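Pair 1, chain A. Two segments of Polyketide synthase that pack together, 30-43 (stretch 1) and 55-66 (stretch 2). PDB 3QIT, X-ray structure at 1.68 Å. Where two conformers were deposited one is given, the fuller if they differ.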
# COMPACT_ATOMS: atom_id res chain seq x y z
N LEU A 30 20.06 9.21 -13.00
CA LEU A 30 18.67 9.12 -12.54
C LEU A 30 18.60 9.74 -11.13
O LEU A 30 19.28 9.28 -10.22
CB LEU A 30 18.22 7.66 -12.55
CG LEU A 30 16.83 7.35 -11.95
CD1 LEU A 30 15.75 8.09 -12.73
CD2 LEU A 30 16.59 5.85 -12.05
N CYS A 31 17.76 10.77 -10.97
CA CYS A 31 17.68 11.55 -9.72
C CYS A 31 16.27 11.40 -9.12
O CYS A 31 15.27 11.60 -9.82
CB CYS A 31 17.87 13.04 -9.99
SG CYS A 31 19.48 13.41 -10.78
N ILE A 32 16.21 11.08 -7.83
CA ILE A 32 14.94 10.87 -7.12
C ILE A 32 14.78 11.97 -6.06
O ILE A 32 15.57 12.05 -5.08
CB ILE A 32 14.88 9.45 -6.45
CG1 ILE A 32 15.29 8.33 -7.43
CG2 ILE A 32 13.47 9.18 -5.85
CD1 ILE A 32 14.40 8.21 -8.66
N HIS A 33 13.78 12.84 -6.26
CA HIS A 33 13.48 13.93 -5.32
C HIS A 33 12.87 13.42 -4.00
O HIS A 33 12.50 12.28 -3.89
CB HIS A 33 12.55 14.99 -5.97
CG HIS A 33 11.16 14.51 -6.26
ND1 HIS A 33 10.20 14.42 -5.27
CD2 HIS A 33 10.56 14.10 -7.41
CE1 HIS A 33 9.06 13.99 -5.80
NE2 HIS A 33 9.25 13.78 -7.09
N GLY A 34 12.79 14.31 -3.00
CA GLY A 34 12.20 13.96 -1.71
C GLY A 34 10.74 14.39 -1.61
O GLY A 34 10.14 14.91 -2.56
N ILE A 35 10.18 14.20 -0.42
CA ILE A 35 8.75 14.39 -0.24
C ILE A 35 8.36 15.85 -0.49
O ILE A 35 9.08 16.78 -0.09
CB ILE A 35 8.30 13.91 1.19
CG1 ILE A 35 6.79 13.71 1.25
CG2 ILE A 35 8.75 14.86 2.29
CD1 ILE A 35 6.32 12.53 0.49
N LEU A 36 7.21 16.01 -1.13
CA LEU A 36 6.62 17.30 -1.51
C LEU A 36 7.35 18.03 -2.63
O LEU A 36 6.83 19.01 -3.14
CB LEU A 36 6.45 18.24 -0.30
CG LEU A 36 5.67 17.64 0.85
CD1 LEU A 36 5.45 18.72 1.88
CD2 LEU A 36 4.35 17.04 0.37
N GLU A 37 8.51 17.53 -3.04
CA GLU A 37 9.22 18.20 -4.16
C GLU A 37 8.81 17.67 -5.54
O GLU A 37 7.68 17.23 -5.72
CB GLU A 37 10.73 18.20 -3.92
CG GLU A 37 11.07 19.08 -2.70
CD GLU A 37 12.55 19.37 -2.55
OE1 GLU A 37 13.08 20.21 -3.31
OE2 GLU A 37 13.16 18.77 -1.65
N GLN A 38 9.70 17.78 -6.54
CA GLN A 38 9.31 17.46 -7.92
C GLN A 38 10.59 17.30 -8.72
O GLN A 38 11.66 17.71 -8.26
CB GLN A 38 8.48 18.61 -8.53
CG GLN A 38 9.15 19.97 -8.42
CD GLN A 38 8.34 21.08 -9.08
OE1 GLN A 38 7.85 20.93 -10.19
NE2 GLN A 38 8.19 22.19 -8.37
N GLY A 39 10.49 16.69 -9.88
CA GLY A 39 11.71 16.43 -10.68
C GLY A 39 12.45 17.69 -11.07
O GLY A 39 13.69 17.71 -11.09
N LEU A 40 11.69 18.77 -11.30
CA LEU A 40 12.28 20.06 -11.64
C LEU A 40 13.21 20.61 -10.54
O LEU A 40 14.09 21.38 -10.85
CB LEU A 40 11.19 21.07 -12.00
CG LEU A 40 11.57 22.52 -12.27
CD1 LEU A 40 12.48 22.65 -13.48
CD2 LEU A 40 10.35 23.37 -12.44
N ALA A 41 13.06 20.15 -9.29
CA ALA A 41 13.91 20.64 -8.20
C ALA A 41 15.39 20.28 -8.43
O ALA A 41 16.26 20.84 -7.78
CB ALA A 41 13.41 20.08 -6.82
N TRP A 42 15.65 19.33 -9.33
CA TRP A 42 17.01 18.91 -9.65
C TRP A 42 17.67 19.79 -10.69
O TRP A 42 18.83 19.55 -11.02
CB TRP A 42 17.01 17.46 -10.18
CG TRP A 42 16.80 16.44 -9.08
CD1 TRP A 42 15.65 15.75 -8.83
CD2 TRP A 42 17.75 16.05 -8.08
NE1 TRP A 42 15.84 14.92 -7.73
CE2 TRP A 42 17.12 15.09 -7.26
CE3 TRP A 42 19.08 16.42 -7.81
CZ2 TRP A 42 17.78 14.47 -6.18
CZ3 TRP A 42 19.74 15.79 -6.74
CH2 TRP A 42 19.08 14.84 -5.92
N GLN A 43 16.98 20.81 -11.18
CA GLN A 43 17.49 21.54 -12.37
C GLN A 43 18.89 22.13 -12.19
O GLN A 43 19.71 22.09 -13.12
CB GLN A 43 16.52 22.65 -12.77
CG GLN A 43 17.01 23.45 -13.98
CD GLN A 43 15.89 24.01 -14.79
OE1 GLN A 43 15.34 23.33 -15.65
NE2 GLN A 43 15.55 25.26 -14.56
N ARG A 55 22.68 12.53 -19.74
CA ARG A 55 21.22 12.58 -19.84
C ARG A 55 20.71 12.47 -18.39
O ARG A 55 20.84 11.44 -17.75
CB ARG A 55 20.72 11.42 -20.70
CG ARG A 55 19.20 11.25 -20.75
CD ARG A 55 18.51 12.41 -21.43
NE ARG A 55 17.10 12.05 -21.68
CZ ARG A 55 16.25 12.79 -22.37
NH1 ARG A 55 16.63 13.94 -22.88
NH2 ARG A 55 14.99 12.38 -22.53
N VAL A 56 20.15 13.57 -17.87
CA VAL A 56 19.67 13.57 -16.49
C VAL A 56 18.15 13.36 -16.52
O VAL A 56 17.44 14.05 -17.23
CB VAL A 56 20.00 14.91 -15.78
CG1 VAL A 56 19.59 14.85 -14.33
CG2 VAL A 56 21.53 15.25 -15.92
N VAL A 57 17.69 12.38 -15.76
CA VAL A 57 16.27 12.04 -15.75
C VAL A 57 15.80 12.10 -14.28
O VAL A 57 16.40 11.47 -13.41
CB VAL A 57 16.05 10.61 -16.29
CG1 VAL A 57 14.59 10.19 -16.12
CG2 VAL A 57 16.45 10.50 -17.77
N ALA A 58 14.73 12.86 -14.03
CA ALA A 58 14.21 13.03 -12.69
C ALA A 58 12.68 12.84 -12.77
O ALA A 58 11.97 13.76 -13.14
CB ALA A 58 14.56 14.44 -12.14
N PRO A 59 12.19 11.66 -12.39
CA PRO A 59 10.73 11.41 -12.38
C PRO A 59 10.08 12.21 -11.28
O PRO A 59 10.67 12.41 -10.20
CB PRO A 59 10.62 9.92 -12.05
CG PRO A 59 11.90 9.58 -11.39
CD PRO A 59 12.95 10.46 -11.97
N ASP A 60 8.85 12.67 -11.54
CA ASP A 60 8.00 13.15 -10.45
C ASP A 60 7.42 11.89 -9.77
O ASP A 60 6.79 11.04 -10.43
CB ASP A 60 6.82 13.98 -11.00
CG ASP A 60 7.22 15.36 -11.54
OD1 ASP A 60 8.11 16.04 -10.99
OD2 ASP A 60 6.60 15.79 -12.54
N LEU A 61 7.56 11.77 -8.47
CA LEU A 61 6.91 10.67 -7.76
C LEU A 61 5.39 10.84 -7.86
O LEU A 61 4.93 11.98 -8.03
CB LEU A 61 7.39 10.62 -6.30
CG LEU A 61 8.87 10.32 -6.11
CD1 LEU A 61 9.23 10.42 -4.62
CD2 LEU A 61 9.23 8.92 -6.69
N PHE A 62 4.62 9.75 -7.80
CA PHE A 62 3.15 9.90 -7.88
C PHE A 62 2.66 10.88 -6.83
O PHE A 62 3.21 10.96 -5.72
CB PHE A 62 2.42 8.56 -7.70
CG PHE A 62 2.48 7.65 -8.92
CD1 PHE A 62 2.10 8.11 -10.18
CD2 PHE A 62 2.89 6.34 -8.78
CE1 PHE A 62 2.18 7.24 -11.33
CE2 PHE A 62 2.95 5.47 -9.89
CZ PHE A 62 2.59 5.92 -11.16
N GLY A 63 1.66 11.68 -7.21
CA GLY A 63 1.16 12.74 -6.35
C GLY A 63 1.99 14.02 -6.30
O GLY A 63 1.59 14.97 -5.64
N HIS A 64 3.13 14.04 -6.98
CA HIS A 64 4.06 15.19 -6.95
C HIS A 64 4.19 15.73 -8.36
O HIS A 64 3.98 15.02 -9.34
CB HIS A 64 5.46 14.74 -6.52
CG HIS A 64 5.55 14.28 -5.09
ND1 HIS A 64 5.03 13.09 -4.64
CD2 HIS A 64 6.15 14.86 -4.02
CE1 HIS A 64 5.29 12.95 -3.35
NE2 HIS A 64 5.96 14.02 -2.95
N GLY A 65 4.54 17.01 -8.47
CA GLY A 65 4.90 17.61 -9.77
C GLY A 65 3.77 17.45 -10.77
O GLY A 65 2.62 17.77 -10.47
N ARG A 66 4.08 16.88 -11.93
CA ARG A 66 3.07 16.59 -12.96
C ARG A 66 2.67 15.12 -13.10
O ARG A 66 1.90 14.77 -14.01
CB ARG A 66 3.55 17.15 -14.33
CG ARG A 66 3.71 18.67 -14.38
CD ARG A 66 2.35 19.36 -14.48
NE ARG A 66 2.42 20.81 -14.30
CZ ARG A 66 2.68 21.70 -15.26
NH1 ARG A 66 2.95 21.30 -16.51
NH2 ARG A 66 2.65 22.99 -14.98
O HOH W 1 13.10 13.17 -9.10
O HOH W 2 5.25 18.43 -6.00

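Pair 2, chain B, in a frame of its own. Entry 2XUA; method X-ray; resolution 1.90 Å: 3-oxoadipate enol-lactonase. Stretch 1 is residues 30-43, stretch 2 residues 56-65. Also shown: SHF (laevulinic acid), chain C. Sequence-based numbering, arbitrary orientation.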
# COMPACT_ATOMS: atom_id res chain seq x y z
N VAL B 30 3.51 17.40 7.88
CA VAL B 30 3.89 16.78 6.59
C VAL B 30 4.79 15.63 6.98
O VAL B 30 5.66 15.79 7.82
CB VAL B 30 4.71 17.76 5.72
CG1 VAL B 30 5.30 17.07 4.44
CG2 VAL B 30 3.85 18.99 5.35
N LEU B 31 4.57 14.46 6.39
CA LEU B 31 5.41 13.28 6.74
C LEU B 31 6.29 13.07 5.51
O LEU B 31 5.78 13.20 4.39
CB LEU B 31 4.47 12.08 6.93
CG LEU B 31 3.50 12.28 8.11
CD1 LEU B 31 2.64 10.98 8.40
CD2 LEU B 31 4.29 12.70 9.37
N SER B 32 7.53 12.62 5.67
CA SER B 32 8.35 12.35 4.50
C SER B 32 9.04 11.01 4.61
O SER B 32 9.55 10.66 5.65
CB SER B 32 9.34 13.53 4.32
OG SER B 32 10.02 13.32 3.08
N ASN B 33 8.95 10.21 3.54
CA ASN B 33 9.17 8.76 3.58
C ASN B 33 10.69 8.41 3.47
O ASN B 33 11.54 9.23 3.10
CB ASN B 33 8.55 8.05 2.36
CG ASN B 33 7.08 8.39 2.11
OD1 ASN B 33 6.57 8.18 1.01
ND2 ASN B 33 6.42 8.93 3.10
N SER B 34 10.98 7.17 3.80
CA SER B 34 12.32 6.57 3.58
C SER B 34 12.53 6.20 2.13
O SER B 34 11.56 5.88 1.39
CB SER B 34 12.37 5.26 4.39
OG SER B 34 13.76 4.86 4.55
N LEU B 35 13.80 6.14 1.70
CA LEU B 35 14.13 5.51 0.42
C LEU B 35 13.52 4.11 0.24
O LEU B 35 13.67 3.26 1.10
CB LEU B 35 15.67 5.45 0.26
CG LEU B 35 16.24 4.88 -1.01
CD1 LEU B 35 15.90 5.80 -2.17
CD2 LEU B 35 17.74 4.75 -0.79
N GLY B 36 12.91 3.84 -0.93
CA GLY B 36 12.32 2.54 -1.25
C GLY B 36 10.98 2.30 -0.55
O GLY B 36 10.52 1.17 -0.50
N THR B 37 10.33 3.36 -0.02
CA THR B 37 8.98 3.19 0.56
C THR B 37 8.02 4.12 -0.18
O THR B 37 8.44 4.96 -0.95
CB THR B 37 8.92 3.52 2.07
OG1 THR B 37 9.20 4.90 2.24
CG2 THR B 37 9.98 2.71 2.83
N ASP B 38 6.74 3.98 0.09
CA ASP B 38 5.80 4.97 -0.38
C ASP B 38 4.98 5.44 0.80
O ASP B 38 5.27 5.06 1.93
CB ASP B 38 4.93 4.44 -1.52
CG ASP B 38 3.89 3.43 -1.09
OD1 ASP B 38 3.82 3.08 0.08
OD2 ASP B 38 3.09 2.99 -1.96
N LEU B 39 3.94 6.25 0.56
CA LEU B 39 3.27 6.87 1.67
C LEU B 39 2.48 5.95 2.59
O LEU B 39 2.03 6.40 3.65
CB LEU B 39 2.50 8.10 1.20
CG LEU B 39 1.10 8.20 0.55
CD1 LEU B 39 1.06 8.84 -0.76
CD2 LEU B 39 0.04 7.11 0.74
N SER B 40 2.29 4.68 2.18
CA SER B 40 1.66 3.67 3.05
C SER B 40 2.49 3.37 4.28
O SER B 40 1.97 2.83 5.30
CB SER B 40 1.38 2.35 2.26
OG SER B 40 2.59 1.63 1.90
N MSE B 41 3.79 3.69 4.22
CA MSE B 41 4.65 3.36 5.40
C MSE B 41 4.22 4.11 6.66
O MSE B 41 4.51 3.67 7.74
CB MSE B 41 6.12 3.62 5.10
CG MSE B 41 6.40 5.12 4.91
SE MSE B 41 8.26 5.42 5.32
CE MSE B 41 8.26 5.25 7.25
N TRP B 42 3.48 5.23 6.52
CA TRP B 42 3.08 6.01 7.68
C TRP B 42 1.67 5.62 8.14
O TRP B 42 1.11 6.25 9.00
CB TRP B 42 3.03 7.49 7.28
CG TRP B 42 4.40 8.06 7.05
CD1 TRP B 42 4.91 8.50 5.87
CD2 TRP B 42 5.40 8.30 8.05
NE1 TRP B 42 6.20 8.94 6.06
CE2 TRP B 42 6.53 8.85 7.39
CE3 TRP B 42 5.48 8.04 9.42
CZ2 TRP B 42 7.72 9.19 8.05
CZ3 TRP B 42 6.65 8.39 10.11
CH2 TRP B 42 7.78 8.95 9.40
N ALA B 43 1.05 4.63 7.51
CA ALA B 43 -0.31 4.30 7.88
C ALA B 43 -0.49 4.09 9.42
O ALA B 43 -1.51 4.53 9.98
CB ALA B 43 -0.81 3.03 7.03
N LEU B 56 -0.48 15.68 5.76
CA LEU B 56 -0.07 15.51 4.41
C LEU B 56 1.01 14.45 4.27
O LEU B 56 2.08 14.56 4.93
CB LEU B 56 0.48 16.86 3.88
CG LEU B 56 1.04 16.90 2.49
CD1 LEU B 56 -0.06 16.44 1.46
CD2 LEU B 56 1.56 18.34 2.14
N ARG B 57 0.74 13.47 3.42
CA ARG B 57 1.76 12.48 3.01
C ARG B 57 1.97 12.59 1.52
O ARG B 57 1.06 13.04 0.78
CB ARG B 57 1.26 11.06 3.31
CG ARG B 57 1.28 10.75 4.79
CD ARG B 57 0.71 9.31 4.95
NE ARG B 57 -0.75 9.33 4.87
CZ ARG B 57 -1.54 8.26 4.61
NH1 ARG B 57 -1.03 7.08 4.33
NH2 ARG B 57 -2.87 8.36 4.65
N TYR B 58 3.12 12.12 1.03
CA TYR B 58 3.36 12.18 -0.38
C TYR B 58 4.38 11.11 -0.75
O TYR B 58 5.09 10.59 0.11
CB TYR B 58 3.83 13.62 -0.78
CG TYR B 58 5.23 13.93 -0.33
CD1 TYR B 58 6.32 13.89 -1.23
CD2 TYR B 58 5.48 14.32 0.98
CE1 TYR B 58 7.64 14.15 -0.78
CE2 TYR B 58 6.79 14.59 1.43
CZ TYR B 58 7.85 14.48 0.54
OH TYR B 58 9.11 14.75 0.98
N ASP B 59 4.39 10.74 -2.02
CA ASP B 59 5.42 9.86 -2.56
C ASP B 59 6.57 10.74 -3.04
O ASP B 59 6.42 11.57 -3.96
CB ASP B 59 4.87 8.99 -3.67
CG ASP B 59 3.99 7.85 -3.13
OD1 ASP B 59 4.01 7.63 -1.93
OD2 ASP B 59 3.28 7.14 -3.87
N THR B 60 7.72 10.55 -2.41
CA THR B 60 8.93 11.29 -2.83
C THR B 60 9.18 11.06 -4.32
O THR B 60 8.85 10.01 -4.86
CB THR B 60 10.12 10.75 -1.99
OG1 THR B 60 9.85 10.96 -0.59
CG2 THR B 60 11.47 11.50 -2.36
N ARG B 61 9.76 12.01 -5.03
CA ARG B 61 10.07 11.77 -6.45
C ARG B 61 10.84 10.44 -6.60
O ARG B 61 11.62 10.05 -5.74
CB ARG B 61 10.91 12.92 -7.05
CG ARG B 61 12.16 13.22 -6.27
CD ARG B 61 13.09 14.11 -7.22
NE ARG B 61 12.47 15.44 -7.42
CZ ARG B 61 12.72 16.27 -8.44
NH1 ARG B 61 13.59 15.93 -9.40
NH2 ARG B 61 12.12 17.45 -8.48
N GLY B 62 10.59 9.76 -7.69
CA GLY B 62 11.18 8.46 -7.97
C GLY B 62 10.50 7.30 -7.27
O GLY B 62 10.97 6.18 -7.44
N HIS B 63 9.45 7.57 -6.47
CA HIS B 63 8.80 6.53 -5.62
C HIS B 63 7.30 6.43 -5.85
O HIS B 63 6.64 7.37 -6.32
CB HIS B 63 9.00 6.81 -4.12
CG HIS B 63 10.42 6.67 -3.64
ND1 HIS B 63 11.39 7.63 -3.88
CD2 HIS B 63 11.04 5.68 -2.94
CE1 HIS B 63 12.54 7.23 -3.35
NE2 HIS B 63 12.35 6.06 -2.77
N GLY B 64 6.77 5.26 -5.52
CA GLY B 64 5.35 5.13 -5.30
C GLY B 64 4.66 5.45 -6.59
O GLY B 64 4.99 4.86 -7.65
N HIS B 65 3.71 6.39 -6.51
CA HIS B 65 2.95 6.76 -7.68
C HIS B 65 3.34 8.11 -8.19
O HIS B 65 2.63 8.71 -9.00
CB HIS B 65 1.47 6.66 -7.36
CG HIS B 65 1.04 5.25 -7.22
ND1 HIS B 65 0.67 4.48 -8.30
CD2 HIS B 65 1.05 4.41 -6.15
CE1 HIS B 65 0.44 3.24 -7.90
NE2 HIS B 65 0.66 3.18 -6.60
C4 SHF C . 16.89 2.21 1.66
C5 SHF C . 15.82 2.92 2.51
C3 SHF C . 18.35 2.17 2.14
C2 SHF C . 18.64 2.33 3.66
C1 SHF C . 20.03 1.68 4.07
O4 SHF C . 16.56 1.63 0.61
O1 SHF C . 19.93 0.53 4.54
OH1 SHF C . 21.13 2.33 4.00
O HOH W 3 4.54 10.87 3.28
O HOH W 4 11.38 11.54 1.55
O HOH W 5 7.65 11.23 1.18
O HOH W 6 11.31 8.17 -0.25
O HOH W 7 8.54 7.83 -1.10
O HOH W 8 8.25 3.48 -3.87

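Pair 1 and pair 2 share one backbone plan, superposing with an RMSD of 0.6 Å over 14 central residues. In each, two parallel strands run side by side, their directions 28° apart in pair 1 and 27° in pair 2, and both chains then continue into type II turns. The strands meet through the same bond: Cys A31 N donates to Val A57 O at 2.9 Å, and Leu B31 N to Leu B56 O at 2.9 Å. Leu A30 and Val A57, matched by Val B30 and Leu B56, lie on one face of the sheet and pack as aliphatic neighbours; leucine and valine have traded sides. The closest side-chain atoms are Leu A30 CD1 and Val A57 CG1, 4.2 Å apart, and Val B30 CG2 and Leu B56 CD2, 4.0 Å apart.

The most faithful match is His A64 with His B63. Each is held by its own turn, ND1 donating to a backbone carbonyl (Phe A62 O at 3.0 Å, Arg B61 O at 3.1 Å). That leaves NE2 free to accept from the other stretch: Leu A36 N to His A64 NE2 is 3.0 Å, Gly B36 N to His B63 NE2 2.9 Å. An imidazole suits the place because it can donate at one nitrogen and accept at the other. Asp A60 and Asp B59 likewise use both oxygens. Gly A39 N donates to Asp A60 OD1 (2.7 Å) and Leu B39 N to Asp B59 OD1 (2.8 Å), while the second oxygen of each takes a backbone NH of its own stretch. Next to them, Gly A65 and Gly B64 have positive phi, and a CB at either would clash with the aspartate.

Elsewhere the solutions diverge. At Gly A39 a CB would lie 2.3 Å from Ala A58 O; in pair 2 the backbone is displaced by 1.2 Å and accommodates Leu B39. Small Ala A58 packs its CB 3.7 Å from Trp A42 CD1. Its counterpart Arg B57 lays its aliphatic CD 3.8 Å from Trp B42 CB and reaches on to donate from NH1 to Leu B39 O (3.2 Å).

Ile A32 meets Pro A59 through apolar atoms, CD1 to CG at 3.9 Å, whereas Ser B32 and Tyr B58 share a hydrogen bond between OG and OH at 2.7 Å. Finally, His A33 reaches across so that its NE2 accepts from Leu A61 N (3.0 Å). At the matching Thr B60, the backbone N instead donates to a water that also binds Thr B37 O, so solvent links the stretches there.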